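Local coordinates for GTPase-activating protein skywalker (Drosophila melanogaster, PDB 5HJQ) that stimulates GTP hydrolysis by Rab35 to control synaptic vesicle protein turnover through endosomes, and binds phosphoinositides through the TBC domain described here, at residues 153-158 with 176-181; 199-204 with 215-220; 238-243 with 270-275; 275-280 with 335-340. All coordinates share one frame; numbering follows the deposited sequence.

Overall arrangement
Interaction 1 is the one nearest the surface: a loop without regular structure lies across helix 171-187 and leaves several contacting residues partly exposed. Interaction 2, a buried pairing of helices 197-204 and 210-221, adjoins it where Ile180 meets Leu217 and Thr201. Interactions 3 and 4 both use helix 274-279 and share Cys275; they too are buried, although Met272 in interaction 3 is exposed. Aliphatic side chains do most of the work in interactions 1 and 2, joined in interaction 1 by Phe158 and an aspartate, whereas indole rings dominate interactions 3 and 4. Interaction 2 also touches interaction 4 through Pro199, yet the two lie on opposite sides of the chain's centre.

Interaction 1 of 4, residues 153-158 with 176-181; sequences IMLPAF and VADRIV
The ring of Phe158 meets the helix at its rim: Val181 O lies near the ring plane, 3.7 Å from Phe158 CZ. The chi1 of Phe158, 67°, places CG between the backbone N and the carbonyl carbon, which turns the ring back toward helix 171-187. A second flat group, the carboxylate of Asp178, has Leu155 CD2 above its plane and tilted to one side, 3.3 Å from Asp178 OD1. That oxygen is not left to a methyl alone, because the hydroxyl of Tyr198 also bonds it. Pro156 sets its ring across Val181 at about a right angle, and its CG comes within 3.4 Å of Val181 O.

These residues belong to the long connection between helix 134-143 and helix 171-187 of the all-helical TBC domain, which drapes over one side of the second helix. Leu155 is suited to the middle of the crossing because a single branch, CD2, serves two helix residues one turn apart, reaching Val181 CG2 at 3.7 Å as well as Asp178. An alanine here would lack both methyl groups and would probably leave a gap between Asp178 and Val181, depriving Val181 CG2 of its nearest neighbour from the loop.

Nearer the start of the loop, Ile153 extends its chain over the base of Asp178, with CD1 3.7 Å from Asp178 CB, while Phe143 packs on the same isoleucine. Polar attachment comes from Asn182, whose ND2 bonds both Met154 O of the loop and Asp178 O of the helix.

Interaction 2 of 4, residues 199-204 with 215-220; sequences PITSIL and ICLAGL
Leu217 packs its branched end against Thr201 and Leu204, residues that sit about one turn apart on helix 197-204, and aliphatic contact of this kind carries the interface. Leu204 comes in obliquely and puts CD1 3.5 Å from Leu217 CG. The same methyl group lies 4.0 Å from Cys216 CB, so one leucine branch covers two successive residues of the facing helix. Ile200 makes a lighter contact: its CG2 is 4.2 Å from Leu217 CD2, and the two side chains run past each other in opposite directions.

A second kind of contact sets a hydroxyl against methyl groups. Thr201 OG1 is 3.2 Å from Leu217 CD1 and 3.4 Å from Leu217 CD2, so the fork of the leucine straddles it. With chi1 at -60°, OG1 stands beside its own backbone N, a rotation from which it donates a hydrogen bond to Leu197 O one turn back. Thr201 CG2 is anti to the backbone N and adds a further methyl surface beside Leu217 CD1.

The axes of the two short helical segments come within 10.6 Å of each other and run at 139°, largely opposed. Such a separation suits long branched residues that bridge the distance from both sides, while Ile180 of helix 171-187 closes in on Thr201 and Leu217 from the flank. No hydrogen bond joins the two segments; cohesion therefore comes from shape and burial of hydrocarbon, and the one hydroxyl in the interface can be tolerated because its own helix satisfies it.

Interaction 3 of 4, residues 238-243 with 270-275; sequences VTWKTV and IFMDWC
Met272 lies alongside Trp240, and its CG stands over the six-membered ring in a CH-pi contact, 3.7 Å from the centroid. Trp240 CG sits between its backbone N and carbonyl carbon (chi1 67°), which lays the indole along Met272. The methionine sulfur follows in an oblique Met-aromatic contact, and Lys241 CG takes the opposite face of that indole. Trp274 is likewise flanked: Val243 CG2 sits centrally over one face, 4.0 Å from the centroid of the six-membered ring, and Cys275 CB lies over the other.

In plain apolar packing, Trp240 CB presses to 3.4 Å from Trp274 CD1, and Thr239 CG2 approaches Trp274 CZ2 at 3.6 Å. The two branches of Val243 divide their work, CG1 reaching Phe271 CD1 at 3.9 Å while CG2 covers the indole. A serine in place of Trp240 would remove the indole, and Met272 would probably lose the face it packs on and be free to turn.

Among polar groups, Thr239 OG1 is bonded to Gln235 O and Asn230 OD1, which leaves its methyl group for the tryptophan. The type I turn from Phe271 to Trp274 links two short helices of the TBC domain and presents both aromatics to helix 233-250. The side chain of Trp274 is about 9 Å from those of Lys300 and Arg304, so the contact lies near the phosphoinositide pocket without forming part of it.

Interaction 4 of 4, residues 275-280 with 335-340; sequences CWWILA and ALIKFC
Trp277 offers a face to Leu336 and an edge to Ile337. Leu336 crosses the indole obliquely: its CB stands over the five-membered ring, 4.1 Å from the centroid in a CH-pi contact, and Leu336 CD1 runs on over the benzo part to 3.7 Å from Trp277 CZ2. A leucine suits this place because its length lets one side chain follow the ring across both of its cycles. Ile337 meets the same indole at about a right angle, with CD1 in the ring plane and 3.6 Å from Trp277 CD1. Its chi2 of -65° bends the end of the chain inward, so that CD1 also comes to 3.2 Å from Trp276 O.

The backbones explain this closeness. Helices 274-279 and 332-341 of this all-helical TBC-domain chain lie side by side and nearly parallel, their segment axes 22° apart and 9.0 Å from each other at the closest point. Trp277 and Ile337 have the closest CA atoms of the two segments, 5.2 Å apart.

One turn beyond Leu336, the compact side chain of Cys340 is consistent with the close approach of the helices, its SG 4.0 Å from Trp277 CB. Ile337 CG2 extends the contact to Ala280, past the end of helix 274-279, at 3.9 Å from Ala280 O. Phe313 of helix 300-317 also packs on Leu336, and Ile270 touches both Trp277 and Leu336.

Interaction 1 of 4, residues 153-158 with 176-181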
# COMPACT_ATOMS: atom_id res chain seq x y z
N ILE A 153 -21.25 4.06 9.73
CA ILE A 153 -21.41 2.66 9.35
C ILE A 153 -20.49 1.75 10.15
O ILE A 153 -19.35 2.11 10.44
CB ILE A 153 -21.14 2.47 7.84
CG1 ILE A 153 -21.79 3.60 7.04
CG2 ILE A 153 -21.64 1.11 7.38
CD1 ILE A 153 -21.61 3.47 5.55
N MET A 154 -21.00 0.57 10.51
CA MET A 154 -20.21 -0.41 11.24
C MET A 154 -19.35 -1.24 10.29
O MET A 154 -19.84 -1.81 9.31
CB MET A 154 -21.12 -1.33 12.05
CG MET A 154 -20.47 -2.62 12.50
SD MET A 154 -21.44 -3.49 13.75
CE MET A 154 -23.08 -3.35 13.05
N LEU A 155 -18.05 -1.29 10.59
CA LEU A 155 -17.09 -1.99 9.75
C LEU A 155 -16.93 -3.45 10.15
O LEU A 155 -17.07 -3.79 11.32
CB LEU A 155 -15.74 -1.28 9.81
CG LEU A 155 -15.80 0.22 9.50
CD1 LEU A 155 -14.44 0.85 9.64
CD2 LEU A 155 -16.36 0.44 8.10
N PRO A 156 -16.66 -4.32 9.16
CA PRO A 156 -16.40 -5.74 9.43
C PRO A 156 -15.12 -5.92 10.23
O PRO A 156 -14.22 -5.08 10.13
CB PRO A 156 -16.26 -6.34 8.03
CG PRO A 156 -15.98 -5.19 7.13
CD PRO A 156 -16.69 -4.02 7.72
N ALA A 157 -15.05 -7.00 11.00
CA ALA A 157 -13.98 -7.19 11.98
C ALA A 157 -12.58 -7.29 11.38
O ALA A 157 -11.59 -7.16 12.11
CB ALA A 157 -14.27 -8.42 12.82
N PHE A 158 -12.47 -7.52 10.08
CA PHE A 158 -11.14 -7.70 9.49
C PHE A 158 -10.38 -6.38 9.38
O PHE A 158 -9.17 -6.37 9.14
CB PHE A 158 -11.23 -8.39 8.11
CG PHE A 158 -11.90 -7.58 7.03
CD1 PHE A 158 -11.24 -6.51 6.42
CD2 PHE A 158 -13.16 -7.92 6.57
CE1 PHE A 158 -11.85 -5.78 5.42
CE2 PHE A 158 -13.77 -7.19 5.56
CZ PHE A 158 -13.11 -6.12 4.99
N VAL A 176 -18.48 6.26 2.08
CA VAL A 176 -18.46 5.42 0.90
C VAL A 176 -17.48 4.27 1.09
O VAL A 176 -17.77 3.11 0.77
CB VAL A 176 -18.09 6.23 -0.36
CG1 VAL A 176 -17.68 5.31 -1.49
CG2 VAL A 176 -19.24 7.13 -0.78
N ALA A 177 -16.30 4.60 1.62
CA ALA A 177 -15.29 3.60 1.95
C ALA A 177 -15.87 2.55 2.89
O ALA A 177 -15.71 1.35 2.68
CB ALA A 177 -14.07 4.25 2.57
N ASP A 178 -16.57 3.02 3.92
CA ASP A 178 -17.22 2.14 4.89
C ASP A 178 -18.21 1.20 4.21
O ASP A 178 -18.34 0.04 4.60
CB ASP A 178 -17.93 2.95 5.97
CG ASP A 178 -16.98 3.82 6.77
OD1 ASP A 178 -15.79 3.44 6.90
OD2 ASP A 178 -17.42 4.87 7.29
N ARG A 179 -18.90 1.70 3.19
CA ARG A 179 -19.86 0.89 2.46
C ARG A 179 -19.15 -0.17 1.62
O ARG A 179 -19.61 -1.31 1.54
CB ARG A 179 -20.75 1.76 1.57
CG ARG A 179 -21.74 0.95 0.74
CD ARG A 179 -22.96 1.78 0.35
NE ARG A 179 -22.64 2.85 -0.58
CZ ARG A 179 -23.52 3.74 -1.03
NH1 ARG A 179 -24.78 3.68 -0.62
NH2 ARG A 179 -23.15 4.68 -1.88
N ILE A 180 -18.04 0.20 0.99
CA ILE A 180 -17.30 -0.73 0.15
C ILE A 180 -16.74 -1.91 0.94
O ILE A 180 -16.89 -3.06 0.54
CB ILE A 180 -16.14 -0.03 -0.58
CG1 ILE A 180 -16.67 1.03 -1.56
CG2 ILE A 180 -15.30 -1.04 -1.34
CD1 ILE A 180 -15.60 1.62 -2.45
N VAL A 181 -16.11 -1.62 2.08
CA VAL A 181 -15.51 -2.68 2.89
C VAL A 181 -16.58 -3.58 3.50
O VAL A 181 -16.34 -4.76 3.73
CB VAL A 181 -14.60 -2.10 4.00
CG1 VAL A 181 -13.45 -1.32 3.40
CG2 VAL A 181 -15.40 -1.24 4.96

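Interaction 2 of 4, residues 199-204 with 215-220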
# COMPACT_ATOMS: atom_id res chain seq x y z
N PRO A 199 -7.28 1.25 4.03
CA PRO A 199 -6.47 2.37 3.53
C PRO A 199 -6.36 2.42 2.00
O PRO A 199 -6.33 3.51 1.43
CB PRO A 199 -5.09 2.09 4.15
CG PRO A 199 -5.40 1.38 5.41
CD PRO A 199 -6.56 0.49 5.07
N ILE A 200 -6.31 1.26 1.36
CA ILE A 200 -6.24 1.20 -0.10
C ILE A 200 -7.55 1.67 -0.73
O ILE A 200 -7.54 2.43 -1.70
CB ILE A 200 -5.91 -0.23 -0.58
CG1 ILE A 200 -4.49 -0.62 -0.18
CG2 ILE A 200 -6.08 -0.35 -2.08
CD1 ILE A 200 -4.08 -2.00 -0.67
N THR A 201 -8.66 1.23 -0.15
CA THR A 201 -9.99 1.64 -0.60
C THR A 201 -10.11 3.16 -0.61
O THR A 201 -10.64 3.74 -1.55
CB THR A 201 -11.09 1.05 0.30
OG1 THR A 201 -11.03 -0.38 0.27
CG2 THR A 201 -12.47 1.51 -0.16
N SER A 202 -9.59 3.79 0.44
CA SER A 202 -9.58 5.24 0.53
C SER A 202 -8.76 5.88 -0.58
O SER A 202 -9.14 6.91 -1.13
CB SER A 202 -9.04 5.68 1.89
OG SER A 202 -9.96 5.38 2.93
N ILE A 203 -7.63 5.27 -0.91
CA ILE A 203 -6.74 5.79 -1.95
C ILE A 203 -7.39 5.73 -3.32
O ILE A 203 -7.35 6.69 -4.09
CB ILE A 203 -5.41 5.01 -1.98
CG1 ILE A 203 -4.64 5.20 -0.67
CG2 ILE A 203 -4.55 5.46 -3.15
CD1 ILE A 203 -3.29 4.51 -0.65
N LEU A 204 -7.99 4.58 -3.63
CA LEU A 204 -8.72 4.40 -4.88
C LEU A 204 -9.79 5.47 -5.05
O LEU A 204 -9.96 6.03 -6.13
CB LEU A 204 -9.36 3.01 -4.91
CG LEU A 204 -8.40 1.82 -4.94
CD1 LEU A 204 -9.15 0.54 -4.67
CD2 LEU A 204 -7.70 1.76 -6.28
N ILE A 215 -14.53 -2.54 -7.82
CA ILE A 215 -14.11 -3.47 -8.86
C ILE A 215 -12.58 -3.63 -8.88
O ILE A 215 -12.06 -4.71 -9.14
CB ILE A 215 -14.61 -3.04 -10.25
CG1 ILE A 215 -16.14 -3.00 -10.27
CG2 ILE A 215 -14.11 -3.98 -11.32
CD1 ILE A 215 -16.73 -2.48 -11.59
N CYS A 216 -11.87 -2.55 -8.58
CA CYS A 216 -10.42 -2.63 -8.38
C CYS A 216 -10.08 -3.56 -7.23
O CYS A 216 -9.25 -4.47 -7.37
CB CYS A 216 -9.82 -1.25 -8.13
SG CYS A 216 -9.67 -0.23 -9.59
N LEU A 217 -10.72 -3.33 -6.09
CA LEU A 217 -10.47 -4.10 -4.87
C LEU A 217 -10.75 -5.58 -5.04
O LEU A 217 -9.94 -6.42 -4.66
CB LEU A 217 -11.30 -3.54 -3.72
CG LEU A 217 -10.81 -2.20 -3.19
CD1 LEU A 217 -11.95 -1.37 -2.61
CD2 LEU A 217 -9.71 -2.41 -2.15
N ALA A 218 -11.91 -5.90 -5.62
CA ALA A 218 -12.29 -7.29 -5.84
C ALA A 218 -11.33 -7.97 -6.81
O ALA A 218 -11.11 -9.18 -6.73
CB ALA A 218 -13.71 -7.38 -6.36
N GLY A 219 -10.76 -7.19 -7.72
CA GLY A 219 -9.75 -7.71 -8.62
C GLY A 219 -8.50 -8.07 -7.85
O GLY A 219 -8.01 -9.19 -7.93
N LEU A 220 -7.99 -7.10 -7.08
CA LEU A 220 -6.77 -7.28 -6.29
C LEU A 220 -6.87 -8.43 -5.29
O LEU A 220 -6.01 -9.31 -5.26
CB LEU A 220 -6.44 -5.99 -5.54
CG LEU A 220 -6.14 -4.76 -6.40
CD1 LEU A 220 -5.64 -3.60 -5.55
CD2 LEU A 220 -5.13 -5.10 -7.49

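Interaction 3 of 4, residues 238-243 with 270-275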
# COMPACT_ATOMS: atom_id res chain seq x y z
N VAL A 238 3.19 -14.12 7.99
CA VAL A 238 4.19 -14.66 7.08
C VAL A 238 4.82 -13.52 6.29
O VAL A 238 6.02 -13.51 6.04
CB VAL A 238 3.58 -15.70 6.11
CG1 VAL A 238 4.54 -16.01 4.97
CG2 VAL A 238 3.20 -16.97 6.87
N THR A 239 3.98 -12.55 5.93
CA THR A 239 4.43 -11.41 5.14
C THR A 239 5.45 -10.55 5.88
O THR A 239 6.53 -10.29 5.35
CB THR A 239 3.25 -10.52 4.72
OG1 THR A 239 2.29 -11.29 3.98
CG2 THR A 239 3.74 -9.37 3.84
N TRP A 240 5.14 -10.12 7.10
CA TRP A 240 6.08 -9.25 7.81
C TRP A 240 7.31 -10.03 8.27
O TRP A 240 8.36 -9.44 8.50
CB TRP A 240 5.42 -8.54 9.00
CG TRP A 240 4.95 -9.37 10.18
CD1 TRP A 240 3.67 -9.68 10.50
CD2 TRP A 240 5.77 -9.93 11.23
NE1 TRP A 240 3.62 -10.41 11.66
CE2 TRP A 240 4.90 -10.58 12.13
CE3 TRP A 240 7.14 -9.95 11.49
CZ2 TRP A 240 5.36 -11.25 13.26
CZ3 TRP A 240 7.60 -10.62 12.61
CH2 TRP A 240 6.71 -11.26 13.48
N LYS A 241 7.19 -11.35 8.38
CA LYS A 241 8.36 -12.18 8.63
C LYS A 241 9.23 -12.26 7.39
O LYS A 241 10.46 -12.22 7.48
CB LYS A 241 7.95 -13.58 9.10
CG LYS A 241 7.61 -13.65 10.57
CD LYS A 241 7.15 -15.03 10.99
CE LYS A 241 6.82 -15.06 12.47
NZ LYS A 241 6.14 -16.32 12.88
N THR A 242 8.60 -12.37 6.22
CA THR A 242 9.33 -12.34 4.95
C THR A 242 10.11 -11.03 4.81
O THR A 242 11.31 -11.04 4.54
CB THR A 242 8.37 -12.49 3.76
OG1 THR A 242 7.77 -13.79 3.79
CG2 THR A 242 9.13 -12.33 2.45
N VAL A 243 9.41 -9.92 5.01
CA VAL A 243 10.03 -8.60 4.98
C VAL A 243 11.19 -8.49 5.99
O VAL A 243 12.21 -7.85 5.71
CB VAL A 243 8.99 -7.50 5.28
CG1 VAL A 243 9.65 -6.14 5.41
CG2 VAL A 243 7.92 -7.48 4.18
N ILE A 270 9.25 -4.51 15.60
CA ILE A 270 9.42 -3.40 14.67
C ILE A 270 8.83 -3.69 13.29
O ILE A 270 8.18 -2.84 12.69
CB ILE A 270 10.92 -3.05 14.52
CG1 ILE A 270 11.47 -2.51 15.84
CG2 ILE A 270 11.12 -2.01 13.43
CD1 ILE A 270 12.90 -2.05 15.76
N PHE A 271 9.03 -4.91 12.79
CA PHE A 271 8.60 -5.27 11.45
C PHE A 271 7.13 -5.65 11.35
O PHE A 271 6.57 -5.71 10.25
CB PHE A 271 9.47 -6.40 10.90
CG PHE A 271 10.77 -5.92 10.32
CD1 PHE A 271 10.82 -5.41 9.03
CD2 PHE A 271 11.94 -5.97 11.06
CE1 PHE A 271 12.00 -4.96 8.50
CE2 PHE A 271 13.13 -5.52 10.53
CZ PHE A 271 13.16 -5.01 9.25
N MET A 272 6.49 -5.91 12.49
CA MET A 272 5.05 -6.17 12.52
C MET A 272 4.27 -4.99 11.96
O MET A 272 3.14 -5.15 11.50
CB MET A 272 4.58 -6.47 13.94
CG MET A 272 4.97 -7.84 14.48
SD MET A 272 4.55 -8.05 16.22
CE MET A 272 4.54 -6.34 16.78
N ASP A 273 4.87 -3.81 12.00
CA ASP A 273 4.22 -2.58 11.56
C ASP A 273 4.86 -2.02 10.28
O ASP A 273 4.82 -0.81 10.05
CB ASP A 273 4.28 -1.52 12.66
CG ASP A 273 3.45 -1.89 13.87
OD1 ASP A 273 2.46 -2.64 13.71
OD2 ASP A 273 3.78 -1.42 14.98
N TRP A 274 5.43 -2.89 9.46
CA TRP A 274 6.19 -2.44 8.29
C TRP A 274 5.33 -1.70 7.27
O TRP A 274 5.77 -0.71 6.69
CB TRP A 274 6.88 -3.63 7.61
CG TRP A 274 5.95 -4.54 6.86
CD1 TRP A 274 5.24 -5.59 7.37
CD2 TRP A 274 5.64 -4.48 5.46
NE1 TRP A 274 4.51 -6.19 6.37
CE2 TRP A 274 4.73 -5.52 5.20
CE3 TRP A 274 6.03 -3.64 4.41
CZ2 TRP A 274 4.20 -5.75 3.92
CZ3 TRP A 274 5.51 -3.87 3.15
CH2 TRP A 274 4.61 -4.92 2.91
N CYS A 275 4.10 -2.16 7.06
CA CYS A 275 3.23 -1.54 6.06
C CYS A 275 2.79 -0.15 6.48
O CYS A 275 2.46 0.68 5.64
CB CYS A 275 2.00 -2.42 5.79
SG CYS A 275 1.11 -2.99 7.25

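Interaction 4 of 4, residues 275-280 with 335-340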
# COMPACT_ATOMS: atom_id res chain seq x y z
N CYS A 275 4.10 -2.16 7.06
CA CYS A 275 3.23 -1.54 6.06
C CYS A 275 2.79 -0.15 6.48
O CYS A 275 2.46 0.68 5.64
CB CYS A 275 2.00 -2.42 5.79
SG CYS A 275 1.11 -2.99 7.25
N TRP A 276 2.79 0.12 7.78
CA TRP A 276 2.29 1.39 8.29
C TRP A 276 3.30 2.52 8.11
O TRP A 276 2.93 3.69 8.19
CB TRP A 276 1.88 1.27 9.76
CG TRP A 276 0.81 0.25 9.98
CD1 TRP A 276 0.83 -0.77 10.89
CD2 TRP A 276 -0.42 0.11 9.25
NE1 TRP A 276 -0.32 -1.51 10.79
CE2 TRP A 276 -1.10 -0.99 9.79
CE3 TRP A 276 -1.01 0.83 8.21
CZ2 TRP A 276 -2.34 -1.40 9.31
CZ3 TRP A 276 -2.24 0.42 7.74
CH2 TRP A 276 -2.89 -0.68 8.29
N TRP A 277 4.56 2.17 7.88
CA TRP A 277 5.55 3.18 7.50
C TRP A 277 5.12 3.80 6.18
O TRP A 277 5.19 5.01 5.99
CB TRP A 277 6.94 2.57 7.36
CG TRP A 277 7.41 1.79 8.54
CD1 TRP A 277 7.05 1.96 9.84
CD2 TRP A 277 8.35 0.70 8.52
NE1 TRP A 277 7.71 1.06 10.64
CE2 TRP A 277 8.50 0.26 9.85
CE3 TRP A 277 9.06 0.05 7.51
CZ2 TRP A 277 9.34 -0.79 10.20
CZ3 TRP A 277 9.89 -1.00 7.85
CH2 TRP A 277 10.03 -1.41 9.19
N ILE A 278 4.66 2.94 5.28
CA ILE A 278 4.24 3.35 3.95
C ILE A 278 2.85 3.98 3.99
O ILE A 278 2.68 5.14 3.65
CB ILE A 278 4.24 2.16 2.97
CG1 ILE A 278 5.66 1.61 2.80
CG2 ILE A 278 3.66 2.58 1.62
CD1 ILE A 278 5.73 0.31 2.04
N LEU A 279 1.86 3.21 4.44
CA LEU A 279 0.46 3.62 4.39
C LEU A 279 0.08 4.72 5.38
O LEU A 279 -0.88 5.45 5.16
CB LEU A 279 -0.46 2.42 4.60
CG LEU A 279 -0.45 1.35 3.50
CD1 LEU A 279 -1.38 0.19 3.86
CD2 LEU A 279 -0.83 1.96 2.15
N ALA A 280 0.82 4.82 6.48
CA ALA A 280 0.47 5.78 7.53
C ALA A 280 1.62 6.73 7.87
O ALA A 280 1.55 7.47 8.85
CB ALA A 280 0.03 5.04 8.79
N ALA A 335 9.35 6.16 15.58
CA ALA A 335 10.40 7.05 15.09
C ALA A 335 10.44 6.93 13.58
O ALA A 335 10.64 7.91 12.87
CB ALA A 335 11.75 6.72 15.70
N LEU A 336 10.21 5.72 13.09
CA LEU A 336 10.16 5.46 11.66
C LEU A 336 8.94 6.12 11.02
O LEU A 336 9.03 6.70 9.94
CB LEU A 336 10.14 3.95 11.39
CG LEU A 336 11.50 3.26 11.55
CD1 LEU A 336 11.33 1.79 11.92
CD2 LEU A 336 12.31 3.39 10.28
N ILE A 337 7.80 6.04 11.71
CA ILE A 337 6.57 6.68 11.25
C ILE A 337 6.75 8.19 11.15
O ILE A 337 6.39 8.80 10.14
CB ILE A 337 5.39 6.38 12.20
CG1 ILE A 337 5.07 4.88 12.19
CG2 ILE A 337 4.16 7.19 11.80
CD1 ILE A 337 4.58 4.36 10.86
N LYS A 338 7.31 8.79 12.19
CA LYS A 338 7.54 10.24 12.21
C LYS A 338 8.51 10.65 11.10
O LYS A 338 8.32 11.69 10.46
CB LYS A 338 8.08 10.68 13.57
CG LYS A 338 7.11 10.53 14.73
CD LYS A 338 7.66 11.18 15.99
CE LYS A 338 9.05 10.65 16.33
NZ LYS A 338 9.27 10.56 17.81
N PHE A 339 9.53 9.83 10.88
CA PHE A 339 10.53 10.09 9.84
C PHE A 339 9.90 10.09 8.45
O PHE A 339 10.27 10.88 7.59
CB PHE A 339 11.66 9.06 9.92
CG PHE A 339 12.64 9.15 8.78
CD1 PHE A 339 13.55 10.18 8.72
CD2 PHE A 339 12.65 8.19 7.78
CE1 PHE A 339 14.45 10.26 7.67
CE2 PHE A 339 13.55 8.27 6.73
CZ PHE A 339 14.45 9.30 6.68
N CYS A 340 8.95 9.17 8.24
CA CYS A 340 8.29 9.04 6.95
C CYS A 340 7.41 10.25 6.63
O CYS A 340 7.34 10.68 5.48
CB CYS A 340 7.45 7.76 6.91
SG CYS A 340 8.41 6.23 6.91